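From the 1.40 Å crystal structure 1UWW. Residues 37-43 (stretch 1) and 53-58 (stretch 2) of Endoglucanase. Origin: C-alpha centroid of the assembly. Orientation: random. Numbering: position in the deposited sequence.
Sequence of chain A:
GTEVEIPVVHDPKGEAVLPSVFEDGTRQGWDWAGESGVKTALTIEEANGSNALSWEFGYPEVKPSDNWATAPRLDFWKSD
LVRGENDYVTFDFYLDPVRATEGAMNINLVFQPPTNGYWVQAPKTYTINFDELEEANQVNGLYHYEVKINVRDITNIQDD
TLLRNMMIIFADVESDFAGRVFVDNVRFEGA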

# COMPACT_ATOMS: atom_id res chain seq x y z
N GLY A 37 -7.46 11.25 -10.91
CA GLY A 37 -6.62 11.62 -12.04
C GLY A 37 -7.19 11.22 -13.40
O GLY A 37 -6.65 11.56 -14.46
N VAL A 38 -8.27 10.45 -13.39
CA VAL A 38 -8.94 10.00 -14.59
C VAL A 38 -10.41 10.31 -14.40
O VAL A 38 -11.01 9.96 -13.37
CB VAL A 38 -8.74 8.48 -14.81
CG1 VAL A 38 -9.64 7.95 -15.94
CG2 VAL A 38 -7.25 8.18 -15.08
N LYS A 39 -11.01 10.98 -15.37
CA LYS A 39 -12.41 11.34 -15.30
C LYS A 39 -13.15 11.00 -16.60
O LYS A 39 -14.18 11.60 -16.90
CB LYS A 39 -12.55 12.80 -14.87
CG LYS A 39 -12.11 13.01 -13.41
CD LYS A 39 -12.68 14.25 -12.79
CE LYS A 39 -12.08 14.52 -11.41
NZ LYS A 39 -12.18 15.96 -11.02
N THR A 40 -12.64 9.96 -17.27
CA THR A 40 -13.19 9.40 -18.51
C THR A 40 -14.60 8.78 -18.29
O THR A 40 -15.01 8.53 -17.17
CB THR A 40 -12.20 8.30 -19.14
OG1 THR A 40 -11.98 7.20 -18.24
CG2 THR A 40 -10.79 8.83 -19.41
N ALA A 41 -15.33 8.52 -19.37
CA ALA A 41 -16.67 7.96 -19.27
C ALA A 41 -16.71 6.65 -18.44
O ALA A 41 -15.97 5.70 -18.71
CB ALA A 41 -17.21 7.67 -20.67
N LEU A 42 -17.60 6.66 -17.45
CA LEU A 42 -17.91 5.49 -16.63
C LEU A 42 -19.20 4.91 -17.17
O LEU A 42 -20.25 5.55 -17.12
CB LEU A 42 -18.14 5.89 -15.18
CG LEU A 42 -16.93 6.15 -14.30
CD1 LEU A 42 -17.32 6.91 -13.03
CD2 LEU A 42 -16.26 4.85 -13.94
N THR A 43 -19.11 3.71 -17.72
CA THR A 43 -20.27 3.04 -18.32
C THR A 43 -20.43 1.63 -17.78
O THR A 43 -19.55 1.10 -17.09
CB THR A 43 -20.17 3.00 -19.85
OG1 THR A 43 -19.01 2.27 -20.23
CG2 THR A 43 -20.03 4.42 -20.44
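Stretch 2 53-58: LSWEFG

Stretch 2 is a β-strand along its whole length, 53-58, with extended phi/psi values such as -150/166 at Trp 55 and -129/149 at Glu 56. Stretch 1 is mostly irregular and joins it by regular pairing only at Thr 43. The end-to-end directions, taken from CA 38 to 43 and from CA 53 to 57, differ by 139°, so stretch 2 runs broadly against stretch 1 but well short of exactly antiparallel. The CA spacing shows the same divergence: 7.3 Å between Val 38 CA and Phe 57 CA, narrowing to 5.1 Å between Leu 42 CA and Trp 55 CA. Together the two stretches bury 409 Å², summed over both sides.

Gly 37 makes no contact. Val 38, with chi1 in the t well, points its CA-to-CB bond toward stretch 2, and its CG1 methyl lies 4.0 Å from Phe 57 CB and 4.2 Å from Trp 55 CD1. These apolar contacts serve the wide end of the pairing, where the backbones are too far apart for direct hydrogen bonds. Lys 39 points its CA-to-CB bond away; its nearest side-chain approach, from Lys 39 CB to Trp 55 CD1, is 8.9 Å.

Thr 40 turns back toward the strand. The p rotamer brings Thr 40 OG1 to 3.1 Å from Glu 56 O and 3.8 Å from Trp 55 CB. A water extends the polar link: it lies 2.8 Å from Thr 40 OG1, donates to Ala 41 O at 2.7 Å and accepts from Glu 56 N at 3.0 Å. It thus bridges the two backbones where they do not pair directly. Ala 41 O also lies 3.5 Å from Trp 55 CB, while the alanine's own CA-to-CB bond points sideways.

At Leu 42 the CA-to-CB bond is likewise sideways, but the end of the side chain comes nearer. Leu 42 CD2 lies 3.7 Å from Trp 55 CE3, approaching the indole obliquely, and 4.1 Å from Leu 53 CD1, so this one methyl touches two apolar side chains of the strand. Leu 42 CA is 3.4 Å from Ser 54 O, with an angle of 147° at the hydrogen, consistent with a CA-H...O contact.

Thr 43 supplies the regular β pairing. It forms an antiparallel hydrogen-bonded pair with Ser 54: Thr 43 N donates to Ser 54 O at 3.0 Å (162°), and Ser 54 N returns a bond to Thr 43 O at 2.8 Å (134°). The two side chains lie on the same face of the sheet, as expected for directly paired residues, with 5.3 Å between Thr 43 CA and Ser 54 CA.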

# COMPACT_ATOMS: atom_id res chain seq x y z
N LEU A 53 -19.17 -2.01 -13.79
CA LEU A 53 -18.77 -0.61 -13.92
C LEU A 53 -17.42 -0.59 -14.68
O LEU A 53 -16.50 -1.31 -14.31
CB LEU A 53 -18.58 -0.02 -12.54
CG LEU A 53 -18.23 1.47 -12.47
CD1 LEU A 53 -19.37 2.33 -12.96
CD2 LEU A 53 -17.83 1.85 -11.05
N SER A 54 -17.28 0.26 -15.69
CA SER A 54 -16.12 0.22 -16.59
C SER A 54 -15.65 1.59 -17.04
O SER A 54 -16.44 2.52 -17.17
CB SER A 54 -16.48 -0.69 -17.79
OG SER A 54 -15.39 -0.96 -18.63
N TRP A 55 -14.34 1.70 -17.24
CA TRP A 55 -13.75 2.88 -17.87
C TRP A 55 -12.49 2.41 -18.59
O TRP A 55 -11.98 1.34 -18.34
CB TRP A 55 -13.48 3.99 -16.85
CG TRP A 55 -12.45 3.67 -15.82
CD1 TRP A 55 -11.14 4.08 -15.84
CD2 TRP A 55 -12.61 2.92 -14.59
NE1 TRP A 55 -10.49 3.60 -14.72
CE2 TRP A 55 -11.37 2.90 -13.94
CE3 TRP A 55 -13.68 2.25 -14.00
CZ2 TRP A 55 -11.17 2.26 -12.71
CZ3 TRP A 55 -13.47 1.60 -12.77
CH2 TRP A 55 -12.23 1.61 -12.16
N GLU A 56 -11.95 3.25 -19.46
CA GLU A 56 -10.68 2.99 -20.10
C GLU A 56 -9.75 4.18 -19.95
O GLU A 56 -10.18 5.32 -19.86
CB GLU A 56 -10.82 2.50 -21.53
CG GLU A 56 -11.52 3.35 -22.53
CD GLU A 56 -11.45 2.70 -23.93
OE1 GLU A 56 -11.27 1.45 -24.08
OE2 GLU A 56 -11.57 3.44 -24.90
N PHE A 57 -8.47 3.88 -19.89
CA PHE A 57 -7.46 4.90 -19.66
C PHE A 57 -6.09 4.27 -19.84
O PHE A 57 -5.96 3.07 -19.94
CB PHE A 57 -7.56 5.49 -18.23
CG PHE A 57 -7.02 4.57 -17.16
CD1 PHE A 57 -7.70 3.41 -16.77
CD2 PHE A 57 -5.76 4.79 -16.60
CE1 PHE A 57 -7.16 2.57 -15.82
CE2 PHE A 57 -5.24 3.91 -15.70
CZ PHE A 57 -5.94 2.82 -15.31
N GLY A 58 -5.07 5.11 -19.89
CA GLY A 58 -3.70 4.66 -19.75
C GLY A 58 -2.92 5.62 -18.90
O GLY A 58 -3.11 6.82 -19.02
O HOH W 1 -13.60 5.67 -19.96